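Side-chain contacts in glucosamine-6-phosphate deaminase (Thermotoga maritima, PDB 1J5X), which belongs to the SIS-domain family and is built as one chain with two alpha/beta halves, each organised around a parallel sheet: residues 15-20 against 318-323; 157-162 against 234-239. One frame throughout, in Å; residues are numbered along the deposited sequence.

Interaction 1. Residues 15-20 against 318-323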
ATOM      1  N   LYS A  15      12.140 -16.029  -1.585  1.00 24.64           N
ATOM      2  CA  LYS A  15      12.466 -14.883  -0.734  1.00 24.87           C
ATOM      3  C   LYS A  15      11.205 -13.997  -0.556  1.00 25.58           C
ATOM      4  O   LYS A  15      10.986 -13.429   0.525  1.00 24.69           O
ATOM      5  CB  LYS A  15      13.556 -14.049  -1.385  1.00 27.04           C
ATOM      6  CG  LYS A  15      14.012 -12.763  -0.668  1.00 30.26           C
ATOM      7  CD  LYS A  15      14.431 -12.876   0.794  1.00 33.29           C
ATOM      8  CE  LYS A  15      15.674 -13.679   1.025  1.00 36.75           C
ATOM      9  NZ  LYS A  15      16.392 -13.117   2.233  1.00 34.44           N
ATOM     10  N   THR A  16      10.424 -13.897  -1.631  1.00 24.62           N
ATOM     11  CA  THR A  16       9.192 -13.102  -1.613  1.00 26.24           C
ATOM     12  C   THR A  16       8.235 -13.689  -0.564  1.00 26.77           C
ATOM     13  O   THR A  16       7.742 -12.951   0.328  1.00 25.01           O
ATOM     14  CB  THR A  16       8.595 -13.038  -3.030  1.00 27.14           C
ATOM     15  OG1 THR A  16       9.570 -12.401  -3.889  1.00 24.22           O
ATOM     16  CG2 THR A  16       7.291 -12.245  -3.061  1.00 27.63           C
ATOM     17  N   LEU A  17       7.991 -15.004  -0.619  1.00 24.91           N
ATOM     18  CA  LEU A  17       7.126 -15.614   0.393  1.00 23.81           C
ATOM     19  C   LEU A  17       7.675 -15.321   1.799  1.00 23.24           C
ATOM     20  O   LEU A  17       6.909 -15.022   2.748  1.00 25.47           O
ATOM     21  CB  LEU A  17       7.043 -17.134   0.172  1.00 26.50           C
ATOM     22  CG  LEU A  17       6.120 -17.801   1.223  1.00 29.59           C
ATOM     23  CD1 LEU A  17       4.733 -17.184   1.144  1.00 26.05           C
ATOM     24  CD2 LEU A  17       5.998 -19.311   0.944  1.00 28.75           C
ATOM     25  N   LYS A  18       9.004 -15.391   1.978  1.00 23.52           N
ATOM     26  CA  LYS A  18       9.574 -15.104   3.295  1.00 24.39           C
ATOM     27  C   LYS A  18       9.249 -13.681   3.773  1.00 24.51           C
ATOM     28  O   LYS A  18       8.856 -13.446   4.929  1.00 21.88           O
ATOM     29  CB  LYS A  18      11.092 -15.279   3.297  1.00 29.30           C
ATOM     30  CG  LYS A  18      11.774 -14.939   4.636  1.00 28.41           C
ATOM     31  CD  LYS A  18      12.311 -13.532   4.727  1.00 35.54           C
ATOM     32  CE  LYS A  18      13.059 -13.311   6.046  1.00 35.32           C
ATOM     33  NZ  LYS A  18      13.445 -11.902   6.279  1.00 30.36           N
ATOM     34  N   GLU A  19       9.451 -12.726   2.878  1.00 21.42           N
ATOM     35  CA  GLU A  19       9.175 -11.351   3.235  1.00 22.12           C
ATOM     36  C   GLU A  19       7.643 -11.106   3.406  1.00 21.86           C
ATOM     37  O   GLU A  19       7.245 -10.321   4.228  1.00 26.03           O
ATOM     38  CB  GLU A  19       9.833 -10.469   2.168  1.00 23.06           C
ATOM     39  CG  GLU A  19      11.377 -10.663   2.329  1.00 24.52           C
ATOM     40  CD  GLU A  19      12.273  -9.927   1.329  1.00 21.79           C
ATOM     41  OE1 GLU A  19      11.788  -9.508   0.282  1.00 22.01           O
ATOM     42  OE2 GLU A  19      13.463  -9.804   1.620  1.00 25.12           O
ATOM     43  N   ILE A  20       6.787 -11.761   2.664  1.00 23.32           N
ATOM     44  CA  ILE A  20       5.325 -11.592   2.923  1.00 24.36           C
ATOM     45  C   ILE A  20       5.062 -12.121   4.362  1.00 27.36           C
ATOM     46  O   ILE A  20       4.413 -11.474   5.226  1.00 24.38           O
ATOM     47  CB  ILE A  20       4.495 -12.417   1.925  1.00 23.66           C
ATOM     48  CG1 ILE A  20       4.727 -11.873   0.517  1.00 22.42           C
ATOM     49  CG2 ILE A  20       3.009 -12.397   2.299  1.00 25.46           C
ATOM     50  CD1 ILE A  20       3.885 -12.624  -0.521  1.00 21.83           C
ATOM     51  N   LEU A 318      -2.687 -13.557  -2.368  1.00 21.43           N
ATOM     52  CA  LEU A 318      -3.376 -13.927  -3.590  1.00 25.05           C
ATOM     53  C   LEU A 318      -2.336 -13.940  -4.715  1.00 25.74           C
ATOM     54  O   LEU A 318      -2.257 -14.907  -5.493  1.00 23.78           O
ATOM     55  CB  LEU A 318      -4.463 -12.910  -3.932  1.00 23.32           C
ATOM     56  CG  LEU A 318      -5.164 -13.158  -5.281  1.00 24.21           C
ATOM     57  CD1 LEU A 318      -5.958 -14.525  -5.297  1.00 23.90           C
ATOM     58  CD2 LEU A 318      -6.147 -12.037  -5.490  1.00 22.89           C
ATOM     59  N   GLY A 319      -1.503 -12.903  -4.760  1.00 24.42           N
ATOM     60  CA  GLY A 319      -0.532 -12.831  -5.846  1.00 27.22           C
ATOM     61  C   GLY A 319       0.385 -14.048  -5.815  1.00 27.78           C
ATOM     62  O   GLY A 319       0.666 -14.686  -6.866  1.00 25.63           O
ATOM     63  N   TYR A 320       0.881 -14.349  -4.618  1.00 25.34           N
ATOM     64  CA  TYR A 320       1.804 -15.474  -4.456  1.00 26.50           C
ATOM     65  C   TYR A 320       1.144 -16.796  -4.866  1.00 29.26           C
ATOM     66  O   TYR A 320       1.646 -17.547  -5.721  1.00 28.38           O
ATOM     67  CB  TYR A 320       2.286 -15.555  -3.029  1.00 28.33           C
ATOM     68  CG  TYR A 320       3.299 -16.671  -2.862  1.00 31.07           C
ATOM     69  CD1 TYR A 320       2.891 -17.978  -2.608  1.00 30.18           C
ATOM     70  CD2 TYR A 320       4.662 -16.420  -3.042  1.00 31.74           C
ATOM     71  CE1 TYR A 320       3.829 -19.013  -2.535  1.00 32.39           C
ATOM     72  CE2 TYR A 320       5.598 -17.442  -2.981  1.00 33.91           C
ATOM     73  CZ  TYR A 320       5.178 -18.733  -2.731  1.00 34.74           C
ATOM     74  OH  TYR A 320       6.145 -19.749  -2.713  1.00 38.52           O
ATOM     75  N   GLN A 321       0.002 -17.076  -4.281  1.00 28.71           N
ATOM     76  CA  GLN A 321      -0.674 -18.319  -4.594  1.00 30.66           C
ATOM     77  C   GLN A 321      -1.043 -18.404  -6.063  1.00 30.92           C
ATOM     78  O   GLN A 321      -0.980 -19.496  -6.664  1.00 30.60           O
ATOM     79  CB  GLN A 321      -1.927 -18.491  -3.696  1.00 28.74           C
ATOM     80  CG  GLN A 321      -1.549 -18.669  -2.195  1.00 31.75           C
ATOM     81  CD  GLN A 321      -2.733 -19.121  -1.325  1.00 31.68           C
ATOM     82  OE1 GLN A 321      -3.787 -19.603  -1.968  1.00 29.04           O
ATOM     83  NE2 GLN A 321      -2.695 -19.009  -0.087  1.00 33.35           N
ATOM     84  N   LYS A 322      -1.431 -17.274  -6.665  1.00 26.89           N
ATOM     85  CA  LYS A 322      -1.813 -17.318  -8.073  1.00 26.37           C
ATOM     86  C   LYS A 322      -0.603 -17.589  -8.943  1.00 26.77           C
ATOM     87  O   LYS A 322      -0.740 -18.249  -9.996  1.00 30.08           O
ATOM     88  CB  LYS A 322      -2.472 -16.006  -8.555  1.00 25.87           C
ATOM     89  CG  LYS A 322      -2.790 -15.966 -10.065  1.00 24.66           C
ATOM     90  CD  LYS A 322      -3.972 -16.856 -10.477  1.00 27.55           C
ATOM     91  CE  LYS A 322      -4.136 -16.847 -12.006  1.00 26.91           C
ATOM     92  NZ  LYS A 322      -5.323 -17.584 -12.498  1.00 29.78           N
ATOM     93  N   ALA A 323       0.555 -17.081  -8.551  1.00 25.09           N
ATOM     94  CA  ALA A 323       1.731 -17.322  -9.366  1.00 28.63           C
ATOM     95  C   ALA A 323       2.057 -18.831  -9.346  1.00 30.87           C
ATOM     96  O   ALA A 323       2.382 -19.431 -10.379  1.00 31.82           O
ATOM     97  CB  ALA A 323       2.877 -16.566  -8.843  1.00 24.38           C
TER
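Leu17 and Tyr320 make most of this contact, and their meeting is a CH-pi interaction. Leu17 CD1 stands 4.0 Å from the centroid of the Tyr320 ring and only 2° off its normal, so the methyl sits squarely over the face. The rest of the leucine runs across the half of the ring that bears the hydroxyl: Leu17 CB comes to 3.5 Å from Tyr320 CE2, and Leu17 CD2 lies 3.7 Å from Tyr320 OH. Both side chains have CG anti to the backbone N (chi1 -179° for Leu17 and -177° for Tyr320), which sends each across the gap between the helices; the two then cross at about a right angle, and the leucine meets a face.

The contact brings together the first and last helices of the modelled chain: helix 15-25 packs on helix 313-326, which follows the last strand of the four-stranded parallel sheet. Their nearest CA atoms here, Leu17 CA and Tyr320 CA, are 7.2 Å apart. Trp201 of helix 184-205 touches both Leu17 and Tyr320, making this pairing part of a three-helix junction.

Apolar packing adds a second, looser point of contact. Ile20 CD1 reaches Tyr320 CB at 4.2 Å, at the root of the aromatic side chain, while Ile20 also rests on Phe197.

Polar bonding plays no part between 15-20 and 318-323. The polar group beside the apolar patch turns elsewhere: Thr16 OG1 hydrogen-bonds Asp331 OD1.

Interaction 2. Residues 157-162 against 234-239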
ATOM      1  N   ALA A 157      13.418  -8.861  -2.117  1.00 25.86           N
ATOM      2  CA  ALA A 157      12.736  -9.234  -3.314  1.00 26.47           C
ATOM      3  C   ALA A 157      12.448  -8.052  -4.207  1.00 30.01           C
ATOM      4  O   ALA A 157      12.440  -6.893  -3.725  1.00 27.56           O
ATOM      5  CB  ALA A 157      11.477  -9.957  -2.958  1.00 28.43           C
ATOM      6  N   ILE A 158      12.229  -8.354  -5.497  1.00 26.71           N
ATOM      7  CA  ILE A 158      11.875  -7.347  -6.490  1.00 30.54           C
ATOM      8  C   ILE A 158      10.555  -6.693  -6.050  1.00 30.42           C
ATOM      9  O   ILE A 158      10.444  -5.474  -6.027  1.00 28.95           O
ATOM     10  CB  ILE A 158      11.601  -7.973  -7.921  1.00 33.15           C
ATOM     11  CG1 ILE A 158      12.875  -8.580  -8.473  1.00 36.15           C
ATOM     12  CG2 ILE A 158      11.079  -6.910  -8.915  1.00 32.04           C
ATOM     13  CD1 ILE A 158      14.119  -7.793  -8.051  1.00 34.99           C
ATOM     14  N   VAL A 159       9.556  -7.511  -5.743  1.00 28.16           N
ATOM     15  CA  VAL A 159       8.263  -6.966  -5.333  1.00 27.08           C
ATOM     16  C   VAL A 159       8.241  -6.514  -3.889  1.00 25.74           C
ATOM     17  O   VAL A 159       8.710  -7.215  -2.974  1.00 23.28           O
ATOM     18  CB  VAL A 159       7.160  -8.008  -5.580  1.00 27.86           C
ATOM     19  CG1 VAL A 159       5.789  -7.473  -5.165  1.00 25.78           C
ATOM     20  CG2 VAL A 159       7.166  -8.369  -7.056  1.00 27.44           C
HETATM   21  N   MSE A 160       7.730  -5.296  -3.677  1.00 23.90           N
HETATM   22  CA  MSE A 160       7.615  -4.777  -2.323  1.00 24.09           C
HETATM   23  C   MSE A 160       6.469  -5.473  -1.630  1.00 22.99           C
HETATM   24  O   MSE A 160       5.383  -5.616  -2.192  1.00 21.64           O
HETATM   25  CB  MSE A 160       7.366  -3.257  -2.356  1.00 26.62           C
HETATM   26  CG  MSE A 160       8.650  -2.506  -2.467  1.00 30.63           C
HETATM   27 SE   MSE A 160       8.334  -0.552  -2.713  1.00 42.58          SE
HETATM   28  CE  MSE A 160       7.071  -0.423  -1.233  1.00 18.49           C
ATOM     29  N   THR A 161       6.709  -5.896  -0.376  1.00 24.23           N
ATOM     30  CA  THR A 161       5.691  -6.585   0.373  1.00 21.61           C
ATOM     31  C   THR A 161       5.637  -5.931   1.749  1.00 23.23           C
ATOM     32  O   THR A 161       4.903  -4.935   1.952  1.00 21.52           O
ATOM     33  CB  THR A 161       5.983  -8.174   0.484  1.00 20.08           C
ATOM     34  OG1 THR A 161       7.311  -8.414   0.988  1.00 21.24           O
ATOM     35  CG2 THR A 161       5.837  -8.816  -0.892  1.00 21.32           C
ATOM     36  N   LYS A 162       6.428  -6.450   2.666  1.00 20.59           N
ATOM     37  CA  LYS A 162       6.454  -5.954   4.049  1.00 22.65           C
ATOM     38  C   LYS A 162       6.883  -4.502   4.188  1.00 23.62           C
ATOM     39  O   LYS A 162       6.460  -3.829   5.115  1.00 23.87           O
ATOM     40  CB  LYS A 162       7.403  -6.817   4.896  1.00 24.37           C
ATOM     41  CG  LYS A 162       8.874  -6.677   4.553  1.00 25.84           C
ATOM     42  CD  LYS A 162       9.677  -7.713   5.388  1.00 28.32           C
ATOM     43  CE  LYS A 162      11.138  -7.351   5.589  1.00 30.07           C
ATOM     44  NZ  LYS A 162      11.925  -8.372   6.389  1.00 29.71           N
ATOM     45  N   CYS A 234      -0.528  -8.269  -7.585  1.00 20.73           N
ATOM     46  CA  CYS A 234      -0.943  -9.391  -8.419  1.00 21.98           C
ATOM     47  C   CYS A 234      -0.481  -9.258  -9.832  1.00 24.13           C
ATOM     48  O   CYS A 234      -0.314 -10.279 -10.526  1.00 21.53           O
ATOM     49  CB  CYS A 234      -2.422  -9.581  -8.398  1.00 20.18           C
ATOM     50  SG  CYS A 234      -2.941 -10.092  -6.685  1.00 23.42           S
ATOM     51  N   ILE A 235      -0.261  -8.021 -10.267  1.00 22.94           N
ATOM     52  CA  ILE A 235       0.240  -7.840 -11.629  1.00 22.34           C
ATOM     53  C   ILE A 235       1.671  -8.286 -11.649  1.00 23.12           C
ATOM     54  O   ILE A 235       2.034  -9.129 -12.475  1.00 25.50           O
ATOM     55  CB  ILE A 235       0.143  -6.331 -12.093  1.00 23.85           C
ATOM     56  CG1 ILE A 235      -1.318  -5.985 -12.384  1.00 25.11           C
ATOM     57  CG2 ILE A 235       1.038  -6.100 -13.320  1.00 24.83           C
ATOM     58  CD1 ILE A 235      -1.676  -4.417 -12.404  1.00 25.10           C
ATOM     59  N   GLU A 236       2.482  -7.784 -10.731  1.00 21.91           N
ATOM     60  CA  GLU A 236       3.868  -8.126 -10.715  1.00 24.10           C
ATOM     61  C   GLU A 236       4.158  -9.586 -10.363  1.00 28.90           C
ATOM     62  O   GLU A 236       4.984 -10.247 -11.016  1.00 26.37           O
ATOM     63  CB  GLU A 236       4.643  -7.282  -9.728  1.00 22.53           C
ATOM     64  CG  GLU A 236       4.717  -5.779 -10.026  1.00 23.86           C
ATOM     65  CD  GLU A 236       5.411  -5.012  -8.890  1.00 27.31           C
ATOM     66  OE1 GLU A 236       5.119  -5.302  -7.703  1.00 33.19           O
ATOM     67  OE2 GLU A 236       6.226  -4.106  -9.144  1.00 34.77           O
HETATM   68  N   MSE A 237       3.492 -10.100  -9.330  1.00 27.63           N
HETATM   69  CA  MSE A 237       3.828 -11.463  -8.889  1.00 25.56           C
HETATM   70  C   MSE A 237       3.341 -12.581  -9.756  1.00 27.48           C
HETATM   71  O   MSE A 237       4.067 -13.572  -9.983  1.00 27.46           O
HETATM   72  CB  MSE A 237       3.269 -11.704  -7.465  1.00 24.87           C
HETATM   73  CG  MSE A 237       3.996 -10.948  -6.431  1.00 17.40           C
HETATM   74 SE   MSE A 237       3.102 -11.421  -4.628  1.00 39.49          SE
HETATM   75  CE  MSE A 237       3.924 -10.156  -3.532  1.00 25.99           C
ATOM     76  N   SER A 238       2.112 -12.414 -10.218  1.00 26.73           N
ATOM     77  CA  SER A 238       1.424 -13.468 -10.927  1.00 29.84           C
ATOM     78  C   SER A 238       1.052 -13.239 -12.370  1.00 27.71           C
ATOM     79  O   SER A 238       0.461 -14.118 -12.986  1.00 26.99           O
ATOM     80  CB  SER A 238       0.161 -13.806 -10.145  1.00 28.42           C
ATOM     81  OG  SER A 238      -0.937 -12.956 -10.506  1.00 28.27           O
ATOM     82  N   LEU A 239       1.333 -12.044 -12.884  1.00 28.39           N
ATOM     83  CA  LEU A 239       0.958 -11.687 -14.238  1.00 25.56           C
ATOM     84  C   LEU A 239      -0.525 -11.770 -14.545  1.00 28.38           C
ATOM     85  O   LEU A 239      -0.928 -12.155 -15.635  1.00 28.59           O
ATOM     86  CB  LEU A 239       1.772 -12.560 -15.240  1.00 26.55           C
ATOM     87  CG  LEU A 239       3.278 -12.451 -15.011  1.00 25.74           C
ATOM     88  CD1 LEU A 239       4.092 -13.261 -16.137  1.00 26.61           C
ATOM     89  CD2 LEU A 239       3.700 -11.004 -15.109  1.00 29.09           C
TER
HETATM   90  O   HOH W   1       9.048  -3.569  -8.194  1.00 50.39           O
HETATM   91  O   HOH W   2       6.433  -3.547  -5.855  1.00 22.87           O
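Selenomethionine Met237 and Val159 form the dry side of this contact, joined there by Thr161. The Met237 chain is extended beyond CG (chi2 -180°, chi3 -170°), which carries its terminal methyl away from helix 222-238 and into the bend of the 157-162 loop. There Met237 CE lies 3.5 Å from Thr161 CG2 and 3.7 Å from Val159 CG1, the two loop methyls meeting it from the same general side. All three residues are buried, and Thr16 and Ile20 of helix 15-25 also touch Met237.

The preceding residue of the helix, Glu236, lies alongside Val159, their side chains running in opposite senses. Val159 CG2 packs on Glu236 CB at 3.8 Å, so the aliphatic root of the glutamate extends the apolar patch. Glu236 OE1 rests against the valine methyls, 3.4 Å from Val159 CG1, yet both carboxylate oxygens also face the more hydrated side, where no direct hydrogen bond crosses between the segments.

Two waters bridge the gap instead, one to each carboxylate oxygen. The first donates to Ile158 O (3.2 Å) and to Glu236 OE2 (3.0 Å). The second accepts from Met160 N at 3.1 Å and donates to Glu236 OE1 at 2.9 Å. Protein donors help fix the same loop: Arg109 bonds Ile158 O, and Lys233 bonds Met160 O.

The loop joins strand 147-150 to helix 162-179, within the SIS domain, whereas helix 222-238 belongs to the half built on the four-stranded parallel sheet; the contact is an interface between two alpha/beta halves, consistent with the double-SIS fold of this family.

Followed from the N terminus, the chain enters interaction 1 with residues 15-20, passes through the five-stranded sheet and reaches 157-162, the first side of interaction 2. After 71 more residues, mostly helical, 234-239 closes that inner loop. The four-stranded sheet is then completed before 318-323 closes the outer loop of 297 intervening residues, so interaction 2 is nested within interaction 1. Their centres lie 7 Å apart and their segments touch: Glu19 OE1 is 3.0 Å from Ala157 N, a probable hydrogen bond, and Ala323 CB packs 3.4 Å from Met237 O. Together they tie the N-terminal helix, the loop after strand 147-150 and two helices of the second half.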